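Local coordinates for protein fatty acid synthase 1, isoform A (Drosophila melanogaster, PDB 6FN6) that probably builds long-chain saturated fatty acids from acetyl-CoA and malonyl-CoA with NADPH, this piece being its dehydratase, enoyl reductase and ketoreductase region, at residues T260-Q265 with H555-T560; A286-I291 with L324-G329. All coordinates share one frame; numbering follows the deposited sequence.

Contact 1 (T260-Q265 with H555-T560); sequences TLERYQ and HLKLET
H555 and E262 stand on the same face of an antiparallel strand pair, where their first torsions set each CG. CG of H555 sits between its backbone N and carbonyl carbon (chi1 51°), and CG of E262 is anti to the carbonyl carbon (chi1 -57°). With the E262 chain extended beyond CG, OE1 lies 2.6 Å from H555 ND1. R263 and L556 form the hydrogen-bonded pair, L556 N to R263 O at 3.0 Å and R263 N to L556 O at 3.2 Å. E262 with K557 and Y264 with H555 are the non-hydrogen-bonded pairs. The pairing ties strand 257-268 to strand 549-557 of the pseudo-ketoreductase region; on its other flank strand 257-268 pairs with strand 1162-1168.

H555 CB stands over the centre of the Y264 ring, 3.9 Å from the centroid. The H555 ring turns an edge to that face, offset, with planes at 81°. The stem of K557 runs beside E262, and its NZ goes on to a salt bridge with D288. An alanine in place of E262 would probably leave H555 ND1 without its nearby carboxylate and open a gap beside the K557 stem.

R263 and L556 share the other face, and L558, just past the strand, reaches R263. L558 CD2 lies at the edge of the R263 guanidinium, in its plane, 3.8 Å from NE; L556 CD2 is over a face, 4.1 Å from NH2.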
loop_
_atom_site.group_PDB
_atom_site.type_symbol
_atom_site.label_atom_id
_atom_site.label_comp_id
_atom_site.label_asym_id
_atom_site.label_seq_id
_atom_site.Cartn_x
_atom_site.Cartn_y
_atom_site.Cartn_z
ATOM N N THR A 260 42.763 -22.799 -21.233
ATOM C CA THR A 260 43.000 -23.210 -22.613
ATOM C C THR A 260 43.585 -24.615 -22.639
ATOM O O THR A 260 44.137 -25.087 -21.644
ATOM C CB THR A 260 43.956 -22.247 -23.343
ATOM O OG1 THR A 260 45.167 -22.103 -22.588
ATOM C CG2 THR A 260 43.305 -20.880 -23.533
ATOM N N LEU A 261 43.451 -25.282 -23.780
ATOM C CA LEU A 261 43.992 -26.625 -23.952
ATOM C C LEU A 261 45.044 -26.653 -25.051
ATOM O O LEU A 261 44.857 -26.065 -26.118
ATOM C CB LEU A 261 42.876 -27.619 -24.277
ATOM C CG LEU A 261 41.955 -28.028 -23.125
ATOM C CD1 LEU A 261 40.866 -28.953 -23.636
ATOM C CD2 LEU A 261 42.725 -28.687 -21.989
ATOM N N GLU A 262 46.150 -27.339 -24.780
ATOM C CA GLU A 262 47.196 -27.530 -25.777
ATOM C C GLU A 262 47.412 -29.018 -26.023
ATOM O O GLU A 262 47.630 -29.785 -25.085
ATOM C CB GLU A 262 48.502 -26.870 -25.326
ATOM C CG GLU A 262 48.372 -25.382 -25.035
ATOM C CD GLU A 262 49.693 -24.741 -24.659
ATOM O OE1 GLU A 262 50.740 -25.406 -24.800
ATOM O OE2 GLU A 262 49.684 -23.570 -24.226
ATOM N N ARG A 263 47.354 -29.417 -27.287
ATOM C CA ARG A 263 47.502 -30.817 -27.656
ATOM C C ARG A 263 48.963 -31.161 -27.933
ATOM O O ARG A 263 49.694 -30.379 -28.540
ATOM C CB ARG A 263 46.643 -31.140 -28.880
ATOM C CG ARG A 263 47.156 -30.537 -30.172
ATOM C CD ARG A 263 46.218 -30.815 -31.330
ATOM N NE ARG A 263 46.487 -29.928 -32.459
ATOM C CZ ARG A 263 47.360 -30.178 -33.430
ATOM N NH1 ARG A 263 48.068 -31.300 -33.428
ATOM N NH2 ARG A 263 47.524 -29.298 -34.406
ATOM N N TYR A 264 49.383 -32.333 -27.469
ATOM C CA TYR A 264 50.723 -32.827 -27.742
ATOM C C TYR A 264 50.747 -33.572 -29.070
ATOM O O TYR A 264 49.763 -34.201 -29.450
ATOM C CB TYR A 264 51.199 -33.744 -26.614
ATOM C CG TYR A 264 51.719 -32.995 -25.413
ATOM C CD1 TYR A 264 50.855 -32.566 -24.417
ATOM C CD2 TYR A 264 53.068 -32.712 -25.275
ATOM C CE1 TYR A 264 51.319 -31.881 -23.315
ATOM C CE2 TYR A 264 53.542 -32.024 -24.175
ATOM C CZ TYR A 264 52.662 -31.610 -23.200
ATOM O OH TYR A 264 53.122 -30.924 -22.101
ATOM N N GLN A 265 51.863 -33.468 -29.786
ATOM C CA GLN A 265 52.068 -34.243 -31.005
ATOM C C GLN A 265 53.554 -34.362 -31.325
ATOM O O GLN A 265 54.370 -33.573 -30.846
ATOM C CB GLN A 265 51.331 -33.615 -32.192
ATOM C CG GLN A 265 51.752 -32.192 -32.529
ATOM C CD GLN A 265 51.259 -31.754 -33.897
ATOM O OE1 GLN A 265 50.306 -30.985 -34.013
ATOM N NE2 GLN A 265 51.911 -32.248 -34.945
ATOM N N HIS A 555 53.781 -29.194 -27.471
ATOM C CA HIS A 555 52.391 -28.835 -27.205
ATOM C C HIS A 555 51.990 -27.582 -27.979
ATOM O O HIS A 555 52.626 -26.537 -27.858
ATOM C CB HIS A 555 52.163 -28.627 -25.705
ATOM C CG HIS A 555 53.148 -27.701 -25.064
ATOM N ND1 HIS A 555 53.162 -26.344 -25.304
ATOM C CD2 HIS A 555 54.144 -27.936 -24.178
ATOM C CE1 HIS A 555 54.129 -25.784 -24.599
ATOM N NE2 HIS A 555 54.739 -26.729 -23.907
ATOM N N LEU A 556 50.936 -27.707 -28.780
ATOM C CA LEU A 556 50.475 -26.617 -29.635
ATOM C C LEU A 556 49.184 -25.985 -29.110
ATOM O O LEU A 556 48.271 -26.683 -28.663
ATOM C CB LEU A 556 50.261 -27.126 -31.059
ATOM C CG LEU A 556 51.485 -27.129 -31.981
ATOM C CD1 LEU A 556 52.676 -27.816 -31.333
ATOM C CD2 LEU A 556 51.143 -27.805 -33.298
ATOM N N LYS A 557 49.120 -24.657 -29.177
ATOM C CA LYS A 557 47.944 -23.908 -28.741
ATOM C C LYS A 557 46.763 -24.164 -29.675
ATOM O O LYS A 557 46.894 -24.045 -30.893
ATOM C CB LYS A 557 48.242 -22.405 -28.691
ATOM C CG LYS A 557 49.205 -21.970 -27.590
ATOM C CD LYS A 557 49.729 -20.560 -27.854
ATOM C CE LYS A 557 50.842 -20.151 -26.895
ATOM N NZ LYS A 557 51.976 -21.113 -26.881
ATOM N N LEU A 558 45.616 -24.524 -29.107
ATOM C CA LEU A 558 44.424 -24.802 -29.906
ATOM C C LEU A 558 43.700 -23.502 -30.279
ATOM O O LEU A 558 43.637 -22.561 -29.486
ATOM C CB LEU A 558 43.485 -25.748 -29.155
ATOM C CG LEU A 558 44.033 -27.167 -28.944
ATOM C CD1 LEU A 558 43.175 -27.947 -27.962
ATOM C CD2 LEU A 558 44.146 -27.921 -30.264
ATOM N N GLU A 559 43.148 -23.471 -31.489
ATOM C CA GLU A 559 42.530 -22.268 -32.048
ATOM C C GLU A 559 41.101 -21.998 -31.576
ATOM O O GLU A 559 40.657 -20.851 -31.571
ATOM C CB GLU A 559 42.531 -22.368 -33.580
ATOM C CG GLU A 559 41.945 -21.162 -34.324
ATOM C CD GLU A 559 42.768 -19.896 -34.165
ATOM O OE1 GLU A 559 43.739 -19.902 -33.379
ATOM O OE2 GLU A 559 42.440 -18.889 -34.830
ATOM N N THR A 560 40.388 -23.041 -31.164
ATOM C CA THR A 560 38.964 -22.907 -30.858
ATOM C C THR A 560 38.632 -22.421 -29.444
ATOM O O THR A 560 38.229 -23.202 -28.584
ATOM C CB THR A 560 38.219 -24.248 -31.090
ATOM O OG1 THR A 560 36.854 -24.121 -30.670
ATOM C CG2 THR A 560 38.884 -25.409 -30.345
#

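Contact 2 (A286-I291 with L324-G329); sequences ALDVAI and LQIIEG
D288 and I326 meet at the flat group of this contact, the D288 carboxylate. The CG2 methyl of I326 lies above the carboxylate plane, 3.7 Å from OD1. Both oxygens have polar partners outside the two segments: OD1 takes a hydrogen bond from Q292 NE2, one turn further along the same helix, and OD2 makes a salt bridge with K557. The buried acid is therefore held at both oxygens, and the nearby lysine would be expected to favour its charged form.

The fold is an alpha/beta domain whose strand order fits a class I methyltransferase. This is consistent with the pseudo-methyltransferase domain of animal fatty acid synthases. Helices 279-296 and 320-329 pack next to each other against its sheet. The second helix belongs to the beta-alpha-beta crossover between strands 303-309 and 334-341. The axes of the two short segments approach to 10.0 Å, at an angle of 47°.

I326 has the largest share of the contact. Its CG1 is anti to the carbonyl carbon (chi1 -61°), and the extended chi2 of 161° sends CD1 across to the backbone of the other helix. There CD1 rests 3.9 Å from D288 CA and 4.2 Å from L287 O. This end of the contact is a methyl laid against main chain.

I291 fills the other end. Its side chain crosses I326 obliquely and I327 at about a right angle. F376 of strand 374-380 touches both I291 and I327, and F378 touches L287, so the helices share that strand as a floor. The branch methyl I291 CG2 reaches both isoleucines, at 3.8 Å from I326 CG2 and 3.9 Å from I327 CG1.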
loop_
_atom_site.group_PDB
_atom_site.type_symbol
_atom_site.label_atom_id
_atom_site.label_comp_id
_atom_site.label_asym_id
_atom_site.label_seq_id
_atom_site.Cartn_x
_atom_site.Cartn_y
_atom_site.Cartn_z
ATOM N N ALA A 286 55.561 -22.549 -35.438
ATOM C CA ALA A 286 56.973 -22.816 -35.667
ATOM C C ALA A 286 57.813 -22.129 -34.593
ATOM O O ALA A 286 58.737 -22.727 -34.039
ATOM C CB ALA A 286 57.388 -22.349 -37.058
ATOM N N LEU A 287 57.486 -20.875 -34.300
ATOM C CA LEU A 287 58.180 -20.125 -33.257
ATOM C C LEU A 287 57.920 -20.732 -31.883
ATOM O O LEU A 287 58.811 -20.776 -31.036
ATOM C CB LEU A 287 57.750 -18.655 -33.265
ATOM C CG LEU A 287 58.154 -17.830 -34.488
ATOM C CD1 LEU A 287 57.299 -16.584 -34.594
ATOM C CD2 LEU A 287 59.626 -17.461 -34.417
ATOM N N ASP A 288 56.691 -21.182 -31.662
ATOM C CA ASP A 288 56.321 -21.802 -30.397
ATOM C C ASP A 288 57.123 -23.081 -30.169
ATOM O O ASP A 288 57.588 -23.343 -29.061
ATOM C CB ASP A 288 54.825 -22.101 -30.368
ATOM C CG ASP A 288 54.295 -22.278 -28.960
ATOM O OD1 ASP A 288 55.054 -22.747 -28.086
ATOM O OD2 ASP A 288 53.118 -21.936 -28.725
ATOM N N VAL A 289 57.279 -23.874 -31.222
ATOM C CA VAL A 289 58.040 -25.111 -31.130
ATOM C C VAL A 289 59.502 -24.790 -30.844
ATOM O O VAL A 289 60.150 -25.462 -30.043
ATOM C CB VAL A 289 57.904 -25.950 -32.415
ATOM C CG1 VAL A 289 58.876 -27.124 -32.395
ATOM C CG2 VAL A 289 56.481 -26.445 -32.583
ATOM N N ALA A 290 60.015 -23.757 -31.502
ATOM C CA ALA A 290 61.422 -23.398 -31.377
ATOM C C ALA A 290 61.773 -23.032 -29.941
ATOM O O ALA A 290 62.744 -23.539 -29.382
ATOM C CB ALA A 290 61.754 -22.247 -32.309
ATOM N N ILE A 291 60.980 -22.147 -29.346
ATOM C CA ILE A 291 61.231 -21.695 -27.984
ATOM C C ILE A 291 61.100 -22.870 -27.021
ATOM O O ILE A 291 61.841 -22.971 -26.043
ATOM C CB ILE A 291 60.282 -20.544 -27.600
ATOM C CG1 ILE A 291 60.575 -19.301 -28.447
ATOM C CG2 ILE A 291 60.388 -20.216 -26.110
ATOM C CD1 ILE A 291 61.942 -18.681 -28.218
ATOM N N LEU A 324 58.547 -13.367 -26.131
ATOM C CA LEU A 324 58.495 -13.119 -24.697
ATOM C C LEU A 324 57.207 -13.690 -24.110
ATOM O O LEU A 324 57.180 -14.147 -22.967
ATOM C CB LEU A 324 58.594 -11.622 -24.403
ATOM C CG LEU A 324 58.542 -11.220 -22.926
ATOM C CD1 LEU A 324 59.646 -11.899 -22.123
ATOM C CD2 LEU A 324 58.626 -9.707 -22.780
ATOM N N GLN A 325 56.143 -13.665 -24.903
ATOM C CA GLN A 325 54.852 -14.174 -24.461
ATOM C C GLN A 325 54.898 -15.692 -24.285
ATOM O O GLN A 325 54.303 -16.236 -23.355
ATOM C CB GLN A 325 53.759 -13.781 -25.454
ATOM C CG GLN A 325 52.353 -13.911 -24.899
ATOM C CD GLN A 325 51.296 -13.451 -25.880
ATOM O OE1 GLN A 325 51.492 -12.483 -26.617
ATOM N NE2 GLN A 325 50.166 -14.148 -25.899
ATOM N N ILE A 326 55.608 -16.371 -25.181
ATOM C CA ILE A 326 55.765 -17.819 -25.098
ATOM C C ILE A 326 56.602 -18.165 -23.872
ATOM O O ILE A 326 56.283 -19.095 -23.130
ATOM C CB ILE A 326 56.403 -18.386 -26.379
ATOM C CG1 ILE A 326 55.517 -18.106 -27.592
ATOM C CG2 ILE A 326 56.616 -19.885 -26.252
ATOM C CD1 ILE A 326 56.249 -18.204 -28.916
ATOM N N ILE A 327 57.679 -17.414 -23.667
ATOM C CA ILE A 327 58.577 -17.647 -22.545
ATOM C C ILE A 327 57.814 -17.447 -21.240
ATOM O O ILE A 327 57.736 -18.356 -20.410
ATOM C CB ILE A 327 59.810 -16.725 -22.616
ATOM C CG1 ILE A 327 60.618 -17.021 -23.881
ATOM C CG2 ILE A 327 60.683 -16.896 -21.374
ATOM C CD1 ILE A 327 61.694 -15.999 -24.185
ATOM N N GLU A 328 57.243 -16.256 -21.075
ATOM C CA GLU A 328 56.518 -15.900 -19.858
ATOM C C GLU A 328 55.442 -16.930 -19.542
ATOM O O GLU A 328 55.151 -17.204 -18.378
ATOM C CB GLU A 328 55.883 -14.516 -20.008
ATOM C CG GLU A 328 56.881 -13.367 -20.084
ATOM C CD GLU A 328 57.414 -12.954 -18.725
ATOM O OE1 GLU A 328 56.937 -13.494 -17.705
ATOM O OE2 GLU A 328 58.311 -12.085 -18.676
ATOM N N GLY A 329 54.859 -17.502 -20.589
ATOM C CA GLY A 329 53.830 -18.517 -20.445
ATOM C C GLY A 329 54.274 -19.725 -19.641
ATOM O O GLY A 329 53.515 -20.251 -18.827
#

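Overall arrangement
The chain first runs through the dehydratase hotdog folds and then enters strand 257-268, the first half of contact 1. It next builds the alpha/beta domain that is probably the pseudo-methyltransferase. Here contact 2 closes a short loop, with 32 residues between segments 286-291 and 324-329. Contact 1 closes only much later, after 289 intervening residues, when strand 549-557 of the pseudo-ketoreductase region pairs with strand 257-268. Contact 2 thus nests within contact 1, and the two do not cross. Their centres lie 13 Å apart. They share the K557-D288 salt bridge, and L556 CD1 packs on V289 CG2. The strand pair is thereby fastened to that domain.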